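Local coordinates for protein aminofutalosine deaminase (Helicobacter pylori, PDB 7LKK) that catalyses the hydrolytic deamination of aminofutalosine in the menaquinone pathway and probably also converts adenosine to inosine, at residues F156-G161 with A190-A195; H194-V199 with T220-S225; E230-S235 with E257-Y262. One frame throughout, in Å; residues are numbered along the deposited sequence.

Interaction 1. Residues F156-G161 with A190-A195. With MCF ((8R)-3-(5-S-methyl-5-thio-beta-D-ribofuranosyl)-3,6,7,8-tetrahydroimidazo[4,5-d][1,3]diazepin-8-ol), chain J.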
loop_
_atom_site.group_PDB
_atom_site.type_symbol
_atom_site.label_atom_id
_atom_site.label_comp_id
_atom_site.label_asym_id
_atom_site.label_seq_id
_atom_site.Cartn_x
_atom_site.Cartn_y
_atom_site.Cartn_z
ATOM N N PHE A 156 -13.983 22.469 -7.815
ATOM C CA PHE A 156 -13.788 23.456 -6.757
ATOM C C PHE A 156 -12.712 24.430 -7.223
ATOM O O PHE A 156 -11.523 24.103 -7.218
ATOM C CB PHE A 156 -13.373 22.785 -5.450
ATOM C CG PHE A 156 -14.416 21.875 -4.860
ATOM C CD1 PHE A 156 -14.542 20.565 -5.298
ATOM C CD2 PHE A 156 -15.243 22.316 -3.841
ATOM C CE1 PHE A 156 -15.492 19.723 -4.748
ATOM C CE2 PHE A 156 -16.197 21.479 -3.288
ATOM C CZ PHE A 156 -16.319 20.180 -3.741
ATOM N N LEU A 157 -13.122 25.626 -7.635
ATOM C CA LEU A 157 -12.160 26.683 -7.930
ATOM C C LEU A 157 -11.543 27.151 -6.620
ATOM O O LEU A 157 -12.232 27.732 -5.775
ATOM C CB LEU A 157 -12.828 27.841 -8.665
ATOM C CG LEU A 157 -11.875 28.976 -9.054
ATOM C CD1 LEU A 157 -10.779 28.470 -9.980
ATOM C CD2 LEU A 157 -12.626 30.135 -9.688
ATOM N N GLU A 158 -10.248 26.904 -6.450
ATOM C CA GLU A 158 -9.573 27.081 -5.173
ATOM C C GLU A 158 -8.857 28.423 -5.133
ATOM O O GLU A 158 -8.072 28.742 -6.033
ATOM C CB GLU A 158 -8.577 25.949 -4.932
ATOM C CG GLU A 158 -7.726 26.128 -3.695
ATOM C CD GLU A 158 -6.732 25.000 -3.520
ATOM O OE1 GLU A 158 -5.769 24.931 -4.311
ATOM O OE2 GLU A 158 -6.919 24.180 -2.596
ATOM N N PHE A 159 -9.114 29.193 -4.081
ATOM C CA PHE A 159 -8.529 30.516 -3.933
ATOM C C PHE A 159 -7.242 30.442 -3.123
ATOM O O PHE A 159 -7.186 29.773 -2.086
ATOM C CB PHE A 159 -9.519 31.472 -3.267
ATOM C CG PHE A 159 -8.983 32.857 -3.089
ATOM C CD1 PHE A 159 -9.020 33.762 -4.134
ATOM C CD2 PHE A 159 -8.427 33.252 -1.884
ATOM C CE1 PHE A 159 -8.519 35.038 -3.981
ATOM C CE2 PHE A 159 -7.922 34.525 -1.725
ATOM C CZ PHE A 159 -7.970 35.417 -2.775
ATOM N N LEU A 160 -6.212 31.134 -3.603
ATOM C CA LEU A 160 -4.944 31.298 -2.906
ATOM C C LEU A 160 -4.665 32.785 -2.738
ATOM O O LEU A 160 -4.864 33.564 -3.673
ATOM C CB LEU A 160 -3.785 30.644 -3.678
ATOM C CG LEU A 160 -3.523 29.135 -3.611
ATOM C CD1 LEU A 160 -2.939 28.765 -2.258
ATOM C CD2 LEU A 160 -4.759 28.307 -3.916
ATOM N N GLY A 161 -4.208 33.181 -1.551
ATOM C CA GLY A 161 -3.862 34.576 -1.336
ATOM C C GLY A 161 -3.780 35.003 0.116
ATOM O O GLY A 161 -4.803 35.095 0.800
ATOM N N ALA A 190 -18.030 24.795 -7.932
ATOM C CA ALA A 190 -17.874 24.934 -6.492
ATOM C C ALA A 190 -16.641 25.786 -6.220
ATOM O O ALA A 190 -15.926 26.189 -7.140
ATOM C CB ALA A 190 -17.778 23.565 -5.810
ATOM N N LEU A 191 -16.395 26.061 -4.941
ATOM C CA LEU A 191 -15.337 26.967 -4.524
ATOM C C LEU A 191 -14.533 26.340 -3.396
ATOM O O LEU A 191 -15.018 25.472 -2.665
ATOM C CB LEU A 191 -15.907 28.319 -4.074
ATOM C CG LEU A 191 -16.465 29.193 -5.198
ATOM C CD1 LEU A 191 -17.517 30.152 -4.669
ATOM C CD2 LEU A 191 -15.339 29.948 -5.882
ATOM N N ALA A 192 -13.289 26.789 -3.257
ATOM C CA ALA A 192 -12.411 26.254 -2.229
ATOM C C ALA A 192 -11.540 27.354 -1.645
ATOM O O ALA A 192 -11.064 28.236 -2.366
ATOM C CB ALA A 192 -11.524 25.129 -2.781
ATOM N N VAL A 193 -11.351 27.294 -0.331
ATOM C CA VAL A 193 -10.339 28.069 0.373
ATOM C C VAL A 193 -9.166 27.136 0.625
ATOM O O VAL A 193 -9.346 26.050 1.187
ATOM C CB VAL A 193 -10.888 28.632 1.695
ATOM C CG1 VAL A 193 -9.810 29.410 2.434
ATOM C CG2 VAL A 193 -12.121 29.497 1.442
ATOM N N HIS A 194 -7.967 27.536 0.193
ATOM C CA HIS A 194 -6.854 26.591 0.188
ATOM C C HIS A 194 -6.550 26.073 1.590
ATOM O O HIS A 194 -6.662 24.872 1.858
ATOM C CB HIS A 194 -5.602 27.213 -0.423
ATOM C CG HIS A 194 -4.422 26.293 -0.393
ATOM N ND1 HIS A 194 -3.400 26.421 0.521
ATOM C CD2 HIS A 194 -4.128 25.200 -1.136
ATOM C CE1 HIS A 194 -2.516 25.459 0.327
ATOM N NE2 HIS A 194 -2.934 24.705 -0.672
ATOM N N ALA A 195 -6.159 26.959 2.497
ATOM C CA ALA A 195 -5.669 26.533 3.803
ATOM C C ALA A 195 -5.638 27.744 4.729
ATOM O O ALA A 195 -5.667 28.887 4.263
ATOM C CB ALA A 195 -4.272 25.901 3.693
HETATM O O8 MCF J . -3.963 18.773 -0.725
HETATM C C8 MCF J . -2.673 18.467 -1.188
HETATM C C7 MCF J . -1.597 18.721 -0.138
HETATM N N6 MCF J . -1.961 19.824 0.716
HETATM C C5 MCF J . -2.390 21.071 0.123
HETATM N N4 MCF J . -2.516 21.343 -1.305
HETATM C C10 MCF J . -2.248 20.557 -2.534
HETATM C C9 MCF J . -2.333 19.178 -2.515
HETATM N N1 MCF J . -2.056 18.742 -3.736
HETATM C C2 MCF J . -1.817 19.782 -4.533
HETATM N N3 MCF J . -1.947 20.888 -3.795
HETATM C C1S MCF J . -1.737 22.262 -4.348
HETATM C C2S MCF J . -2.789 23.294 -3.880
HETATM O O2S MCF J . -3.904 23.235 -4.662
HETATM O O4S MCF J . -0.626 22.738 -3.927
HETATM C C4S MCF J . -0.790 24.349 -3.953
HETATM C C3S MCF J . -2.058 24.615 -4.090
HETATM O O3S MCF J . -2.314 25.120 -5.487
HETATM C C5S MCF J . -0.263 24.929 -2.652
HETATM S S5S MCF J . 0.388 26.598 -2.950
HETATM C C6S MCF J . 0.478 27.494 -1.373
HETATM O O HOH W 1 -8.871 23.677 -0.859
#
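Glu-158 OE1 is gripped by two hydrogen bonds: the ribose hydroxyl O2S of the inhibitor MCF donates to it at 2.5 Å, and the amide ND2 of Asn-138 donates from the neighbouring strand's side. The other carboxylate oxygen, Glu-158 OE2, accepts from a water at 2.7 Å, and the same water also donates to the carbonyl O of Val-193. With CG anti to the backbone N and the chain extended beyond it (chi2 -179°), the acid reaches straight into the pocket. There OE2 lies 3.3 Å from His-194 CD2, at the rim of the imidazole, and the carboxylate plane stands nearly upright to the ring. Behind these groups run strands 152-159 and 187-193, parallel neighbours joined through helix 166-180 as one beta-alpha-beta unit of the TIM barrel expected for an amidohydrolase. Their backbones alternate donors and acceptors. Leu-157 N bonds to Ala-190 O, Ala-192 N to Leu-157 O, and Phe-159 N to Ala-192 O, the last being the straightest at 168° and 2.8 Å. Past the strand ends, His-194 N reaches Phe-159 O at a longer 3.3 Å. Phe-156, Glu-158, Ala-190 and Ala-192 share one face of the pair. On it the CB of Ala-190 sits over the Phe-156 ring, 3.8 Å from its centroid, and the CB atoms of Glu-158 and Ala-192 touch. Leu-157 and Leu-191 project from the other face, against Phe-172 and Phe-176 of helix 166-180. At the pocket end, Leu-160 CD1 lies over one face of the His-194 imidazole, 3.8 Å from the ring centroid and 26° off its normal. With Ser-198 as the partner of ND1, the ring's NE2 gives MCF N4 a weak hydrogen bond of 3.4 Å.

Interaction 2. Residues H194-V199 with T220-S225. With FE (Fe (III) ion), chain E; MCF ((8R)-3-(5-S-methyl-5-thio-beta-D-ribofuranosyl)-3,6,7,8-tetrahydroimidazo[4,5-d][1,3]diazepin-8-ol), chain J.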
loop_
_atom_site.group_PDB
_atom_site.type_symbol
_atom_site.label_atom_id
_atom_site.label_comp_id
_atom_site.label_asym_id
_atom_site.label_seq_id
_atom_site.Cartn_x
_atom_site.Cartn_y
_atom_site.Cartn_z
ATOM N N HIS A 194 -7.967 27.536 0.193
ATOM C CA HIS A 194 -6.854 26.591 0.188
ATOM C C HIS A 194 -6.550 26.073 1.590
ATOM O O HIS A 194 -6.662 24.872 1.858
ATOM C CB HIS A 194 -5.602 27.213 -0.423
ATOM C CG HIS A 194 -4.422 26.293 -0.393
ATOM N ND1 HIS A 194 -3.400 26.421 0.521
ATOM C CD2 HIS A 194 -4.128 25.200 -1.136
ATOM C CE1 HIS A 194 -2.516 25.459 0.327
ATOM N NE2 HIS A 194 -2.934 24.705 -0.672
ATOM N N ALA A 195 -6.159 26.959 2.497
ATOM C CA ALA A 195 -5.669 26.533 3.803
ATOM C C ALA A 195 -5.638 27.744 4.729
ATOM O O ALA A 195 -5.667 28.887 4.263
ATOM C CB ALA A 195 -4.272 25.901 3.693
ATOM N N PRO A 196 -5.591 27.510 6.047
ATOM C CA PRO A 196 -5.469 28.641 6.983
ATOM C C PRO A 196 -4.191 29.447 6.818
ATOM O O PRO A 196 -4.195 30.649 7.106
ATOM C CB PRO A 196 -5.528 27.961 8.357
ATOM C CG PRO A 196 -6.260 26.683 8.117
ATOM C CD PRO A 196 -5.860 26.241 6.744
ATOM N N TYR A 197 -3.094 28.831 6.372
ATOM C CA TYR A 197 -1.824 29.540 6.256
ATOM C C TYR A 197 -1.673 30.292 4.941
ATOM O O TYR A 197 -0.731 31.083 4.805
ATOM C CB TYR A 197 -0.647 28.563 6.411
ATOM C CG TYR A 197 -0.690 27.381 5.466
ATOM C CD1 TYR A 197 -0.322 27.514 4.132
ATOM C CD2 TYR A 197 -1.095 26.129 5.911
ATOM C CE1 TYR A 197 -0.363 26.435 3.268
ATOM C CE2 TYR A 197 -1.136 25.044 5.056
ATOM C CZ TYR A 197 -0.771 25.203 3.736
ATOM O OH TYR A 197 -0.814 24.129 2.880
ATOM N N SER A 198 -2.563 30.071 3.975
ATOM C CA SER A 198 -2.388 30.609 2.635
ATOM C C SER A 198 -3.476 31.578 2.195
ATOM O O SER A 198 -3.333 32.183 1.127
ATOM C CB SER A 198 -2.306 29.468 1.609
ATOM O OG SER A 198 -3.505 28.714 1.597
ATOM N N VAL A 199 -4.551 31.745 2.965
ATOM C CA VAL A 199 -5.658 32.615 2.579
ATOM C C VAL A 199 -5.920 33.606 3.704
ATOM O O VAL A 199 -6.237 33.204 4.829
ATOM C CB VAL A 199 -6.937 31.827 2.250
ATOM C CG1 VAL A 199 -8.068 32.786 1.925
ATOM C CG2 VAL A 199 -6.693 30.884 1.084
ATOM N N THR A 220 -11.785 22.793 1.774
ATOM C CA THR A 220 -10.609 23.432 2.347
ATOM C C THR A 220 -9.680 22.370 2.916
ATOM O O THR A 220 -10.128 21.305 3.353
ATOM C CB THR A 220 -10.999 24.447 3.434
ATOM O OG1 THR A 220 -9.830 25.135 3.898
ATOM C CG2 THR A 220 -11.686 23.757 4.606
ATOM N N HIS A 221 -8.381 22.661 2.878
ATOM C CA HIS A 221 -7.382 21.857 3.570
ATOM C C HIS A 221 -7.274 22.346 5.008
ATOM O O HIS A 221 -7.157 23.552 5.248
ATOM C CB HIS A 221 -6.023 21.950 2.876
ATOM C CG HIS A 221 -6.046 21.529 1.440
ATOM N ND1 HIS A 221 -6.139 22.430 0.401
ATOM C CD2 HIS A 221 -5.989 20.302 0.869
ATOM C CE1 HIS A 221 -6.136 21.777 -0.747
ATOM N NE2 HIS A 221 -6.046 20.485 -0.491
ATOM N N PHE A 222 -7.316 21.419 5.964
ATOM C CA PHE A 222 -7.374 21.795 7.373
ATOM C C PHE A 222 -6.413 20.943 8.186
ATOM O O PHE A 222 -6.520 19.714 8.181
ATOM C CB PHE A 222 -8.801 21.652 7.915
ATOM C CG PHE A 222 -8.980 22.226 9.286
ATOM C CD1 PHE A 222 -8.726 23.567 9.526
ATOM C CD2 PHE A 222 -9.395 21.427 10.339
ATOM C CE1 PHE A 222 -8.882 24.099 10.788
ATOM C CE2 PHE A 222 -9.554 21.956 11.604
ATOM C CZ PHE A 222 -9.298 23.293 11.829
ATOM N N LEU A 223 -5.491 21.608 8.886
ATOM C CA LEU A 223 -4.594 20.996 9.871
ATOM C C LEU A 223 -3.963 19.710 9.333
ATOM O O LEU A 223 -4.090 18.620 9.897
ATOM C CB LEU A 223 -5.331 20.764 11.195
ATOM C CG LEU A 223 -5.861 22.061 11.830
ATOM C CD1 LEU A 223 -6.379 21.838 13.244
ATOM C CD2 LEU A 223 -4.793 23.145 11.825
ATOM N N GLU A 224 -3.269 19.872 8.210
ATOM C CA GLU A 224 -2.607 18.786 7.505
ATOM C C GLU A 224 -1.212 18.485 8.043
ATOM O O GLU A 224 -0.652 17.432 7.723
ATOM C CB GLU A 224 -2.534 19.133 6.014
ATOM C CG GLU A 224 -2.040 18.033 5.102
ATOM C CD GLU A 224 -2.012 18.467 3.655
ATOM O OE1 GLU A 224 -2.327 19.646 3.379
ATOM O OE2 GLU A 224 -1.684 17.631 2.791
ATOM N N SER A 225 -0.644 19.367 8.862
ATOM C CA SER A 225 0.727 19.191 9.312
ATOM C C SER A 225 0.883 19.747 10.717
ATOM O O SER A 225 0.067 20.543 11.189
ATOM C CB SER A 225 1.719 19.877 8.369
ATOM O OG SER A 225 1.528 21.283 8.364
HETATM FE FE FE E . -5.520 18.665 -1.913
HETATM O O8 MCF J . -3.963 18.773 -0.725
HETATM C C8 MCF J . -2.673 18.467 -1.188
HETATM C C7 MCF J . -1.597 18.721 -0.138
HETATM N N6 MCF J . -1.961 19.824 0.716
HETATM C C5 MCF J . -2.390 21.071 0.123
HETATM N N4 MCF J . -2.516 21.343 -1.305
HETATM C C10 MCF J . -2.248 20.557 -2.534
HETATM C C9 MCF J . -2.333 19.178 -2.515
HETATM N N1 MCF J . -2.056 18.742 -3.736
HETATM C C2 MCF J . -1.817 19.782 -4.533
HETATM N N3 MCF J . -1.947 20.888 -3.795
HETATM C C1S MCF J . -1.737 22.262 -4.348
HETATM C C2S MCF J . -2.789 23.294 -3.880
HETATM O O2S MCF J . -3.904 23.235 -4.662
HETATM O O4S MCF J . -0.626 22.738 -3.927
HETATM C C4S MCF J . -0.790 24.349 -3.953
HETATM C C3S MCF J . -2.058 24.615 -4.090
HETATM O O3S MCF J . -2.314 25.120 -5.487
HETATM C C5S MCF J . -0.263 24.929 -2.652
HETATM S S5S MCF J . 0.388 26.598 -2.950
HETATM C C6S MCF J . 0.478 27.494 -1.373
#
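The metal site of the amidohydrolase barrel lies at the C-terminal ends of its strands, and here the end of strand 218-222 meets the loop that follows strand 187-193. His-221 NE2 binds the iron at 2.4 Å, alongside His-79, His-81 and Asp-328, and MCF O8 is a further ligand at 2.0 Å. Across the same ring, ND1 donates to His-194 O at 2.9 Å, with the acceptor only 8° out of the imidazole plane. The proton is thus on ND1 and the imidazole's rotation is fixed at both nitrogens. His-194 O is gripped twice, because the backbone N of His-221 also donates to it at 3.0 Å; both donors stand above the carbonyl plane. This carbonyl is a second-shell group that positions a metal ligand and probably makes its imidazole a stronger donor to iron. MCF C5 lies over the centre of the His-221 ring, 3.7 Å above it, so the histidine meets the inhibitor with its face as well as through the metal. Glu-224, its chain extended, puts OE1 2.7 Å from MCF N6, which donates along a nearly straight line (163°). In the opposing loop, His-194 ND1 and Ser-198 OG share a short hydrogen bond whose donor is undecided, tying the imidazole to the turn beyond Ala-195. The two histidine rings approach obliquely, planes 56° apart. Farther from the iron, Pro-196 CD abuts His-221 O at 3.3 Å, and its CG touches the edge of the Phe-222 ring at CD1, 4.2 Å away.

Interaction 3. Residues E230-S235 with E257-Y262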
loop_
_atom_site.group_PDB
_atom_site.type_symbol
_atom_site.label_atom_id
_atom_site.label_comp_id
_atom_site.label_asym_id
_atom_site.label_seq_id
_atom_site.Cartn_x
_atom_site.Cartn_y
_atom_site.Cartn_z
ATOM N N GLU A 230 1.209 24.425 14.677
ATOM C CA GLU A 230 1.996 25.348 15.488
ATOM C C GLU A 230 1.812 26.785 15.022
ATOM O O GLU A 230 1.809 27.714 15.838
ATOM C CB GLU A 230 3.477 24.972 15.429
ATOM C CG GLU A 230 3.844 23.668 16.108
ATOM C CD GLU A 230 5.234 23.194 15.719
ATOM O OE1 GLU A 230 5.593 22.050 16.062
ATOM O OE2 GLU A 230 5.967 23.969 15.067
ATOM N N TRP A 231 1.660 26.985 13.712
ATOM C CA TRP A 231 1.412 28.321 13.185
ATOM C C TRP A 231 0.030 28.819 13.587
ATOM O O TRP A 231 -0.116 29.936 14.096
ATOM C CB TRP A 231 1.563 28.316 11.664
ATOM C CG TRP A 231 1.542 29.681 11.036
ATOM C CD1 TRP A 231 0.678 30.130 10.081
ATOM C CD2 TRP A 231 2.435 30.768 11.311
ATOM N NE1 TRP A 231 0.974 31.428 9.745
ATOM C CE2 TRP A 231 2.048 31.843 10.486
ATOM C CE3 TRP A 231 3.525 30.935 12.171
ATOM C CZ2 TRP A 231 2.711 33.067 10.499
ATOM C CZ3 TRP A 231 4.179 32.154 12.182
ATOM C CH2 TRP A 231 3.771 33.203 11.351
ATOM N N VAL A 232 -0.997 27.997 13.362
ATOM C CA VAL A 232 -2.367 28.421 13.631
ATOM C C VAL A 232 -2.562 28.700 15.116
ATOM O O VAL A 232 -3.172 29.705 15.501
ATOM C CB VAL A 232 -3.356 27.361 13.113
ATOM C CG1 VAL A 232 -4.743 27.583 13.698
ATOM C CG2 VAL A 232 -3.405 27.382 11.592
ATOM N N GLU A 233 -2.027 27.830 15.975
ATOM C CA GLU A 233 -2.302 27.948 17.401
ATOM C C GLU A 233 -1.433 29.007 18.073
ATOM O O GLU A 233 -1.927 29.770 18.910
ATOM C CB GLU A 233 -2.112 26.593 18.087
ATOM C CG GLU A 233 -3.262 25.616 17.870
ATOM C CD GLU A 233 -4.626 26.241 18.107
ATOM O OE1 GLU A 233 -5.534 26.018 17.279
ATOM O OE2 GLU A 233 -4.798 26.944 19.126
ATOM N N ASN A 234 -0.142 29.078 17.725
ATOM C CA ASN A 234 0.798 29.892 18.484
ATOM C C ASN A 234 1.678 30.798 17.628
ATOM O O ASN A 234 2.586 31.439 18.173
ATOM C CB ASN A 234 1.690 28.998 19.352
ATOM C CG ASN A 234 0.921 28.317 20.461
ATOM O OD1 ASN A 234 0.567 28.942 21.458
ATOM N ND2 ASN A 234 0.649 27.029 20.290
ATOM N N SER A 235 1.444 30.870 16.316
ATOM C CA SER A 235 2.237 31.717 15.419
ATOM C C SER A 235 3.730 31.417 15.543
ATOM O O SER A 235 4.572 32.318 15.530
ATOM C CB SER A 235 1.958 33.201 15.670
ATOM O OG SER A 235 0.705 33.586 15.133
ATOM N N GLU A 257 -6.315 33.544 14.488
ATOM C CA GLU A 257 -5.953 33.338 15.891
ATOM C C GLU A 257 -6.675 32.096 16.398
ATOM O O GLU A 257 -7.770 32.169 16.956
ATOM C CB GLU A 257 -6.287 34.567 16.726
ATOM C CG GLU A 257 -5.633 34.561 18.101
ATOM C CD GLU A 257 -4.118 34.490 18.025
ATOM O OE1 GLU A 257 -3.513 35.326 17.320
ATOM O OE2 GLU A 257 -3.531 33.592 18.667
ATOM N N GLY A 258 -6.049 30.943 16.198
ATOM C CA GLY A 258 -6.587 29.682 16.659
ATOM C C GLY A 258 -7.407 28.971 15.596
ATOM O O GLY A 258 -7.902 29.566 14.639
ATOM N N ALA A 259 -7.551 27.659 15.784
ATOM C CA ALA A 259 -8.298 26.852 14.825
ATOM C C ALA A 259 -9.764 27.262 14.774
ATOM O O ALA A 259 -10.378 27.261 13.700
ATOM C CB ALA A 259 -8.164 25.370 15.172
ATOM N N ASN A 260 -10.343 27.623 15.923
ATOM C CA ASN A 260 -11.759 27.979 15.961
ATOM C C ASN A 260 -12.053 29.217 15.124
ATOM O O ASN A 260 -13.124 29.313 14.517
ATOM C CB ASN A 260 -12.208 28.194 17.406
ATOM C CG ASN A 260 -12.373 26.890 18.161
ATOM O OD1 ASN A 260 -12.133 25.815 17.616
ATOM N ND2 ASN A 260 -12.778 26.980 19.421
ATOM N N ASP A 261 -11.116 30.166 15.078
ATOM C CA ASP A 261 -11.292 31.347 14.237
ATOM C C ASP A 261 -11.459 30.958 12.773
ATOM O O ASP A 261 -12.274 31.548 12.053
ATOM C CB ASP A 261 -10.100 32.289 14.413
ATOM C CG ASP A 261 -10.316 33.637 13.757
ATOM O OD1 ASP A 261 -11.472 34.106 13.720
ATOM O OD2 ASP A 261 -9.326 34.231 13.283
ATOM N N TYR A 262 -10.701 29.959 12.320
ATOM C CA TYR A 262 -10.820 29.498 10.940
ATOM C C TYR A 262 -12.098 28.693 10.738
ATOM O O TYR A 262 -12.840 28.919 9.774
ATOM C CB TYR A 262 -9.596 28.667 10.560
ATOM C CG TYR A 262 -9.511 28.344 9.088
ATOM C CD1 TYR A 262 -9.049 29.285 8.178
ATOM C CD2 TYR A 262 -9.897 27.098 8.605
ATOM C CE1 TYR A 262 -8.969 28.997 6.829
ATOM C CE2 TYR A 262 -9.822 26.801 7.258
ATOM C CZ TYR A 262 -9.357 27.753 6.374
ATOM O OH TYR A 262 -9.280 27.463 5.032
#
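The last turn of helix 226-234, in which Glu-230 O accepts from Asn-234 N, brings two residues in succession to the start of helix 259-264. Val-232 is the first to cross. Its O accepts from Gly-258 N at 3.2 Å, an angled bond (141°) with the donor above the carbonyl plane. Its CG1, anti to the backbone N, rests 3.5 Å from Ala-259 N and also meets Ala-259 CB at 4.3 Å, so the valine packs against the first turn of the second helix. Glu-233 then folds its carboxylate back over that turn. The CB leaves the helix pointing away from Gly-258, but the bend at chi2 (-48°) swings OE1 round until Ala-259 N donates to it at 3.0 Å, from above the carboxylate plane. Ala-259 CB lies 3.4 Å from the same oxygen. At Ser-235 the chain leaves helical geometry with positive phi, and its OG accepts from Ser-254 N. On the facing side Gly-258 occupies the N-cap position with a phi of 94°, and Asp-261 OD2 weakly accepts from Glu-257 N. The carboxylate of Glu-233 thus sits at the positive end of the helix dipole, which probably stabilises its charge. Two successive backbone N-H groups at the N terminus of helix 259-264 find their acceptors, Val-232 O and Glu-233 OE1, on one turn of helix 226-234: a helix-to-helix-end contact on the outside of the barrel, between strands 218-222 and 269-275.

Following the chain, interaction 1 first closes a loop over helix 166-180, pairing two adjacent barrel strands. Interaction 2 starts on its last residues, His-194 and Ala-195, and closes the next loop, over helix 201-213, so that strand 218-222 joins the row. Interaction 3 comes later and closes the segment holding helix 242-247. None of the loops nests in or crosses another; they stand in series. Cross-ties bind them: Gly-161 N probably hydrogen-bonds to Ser-198 O between interactions 1 and 2, and Tyr-262 OH to Thr-220 OG1, 2.6 Å apart, between 2 and 3. The first two both touch MCF, whereas the third joins outer helices, with Tyr-262 reaching back to the strand.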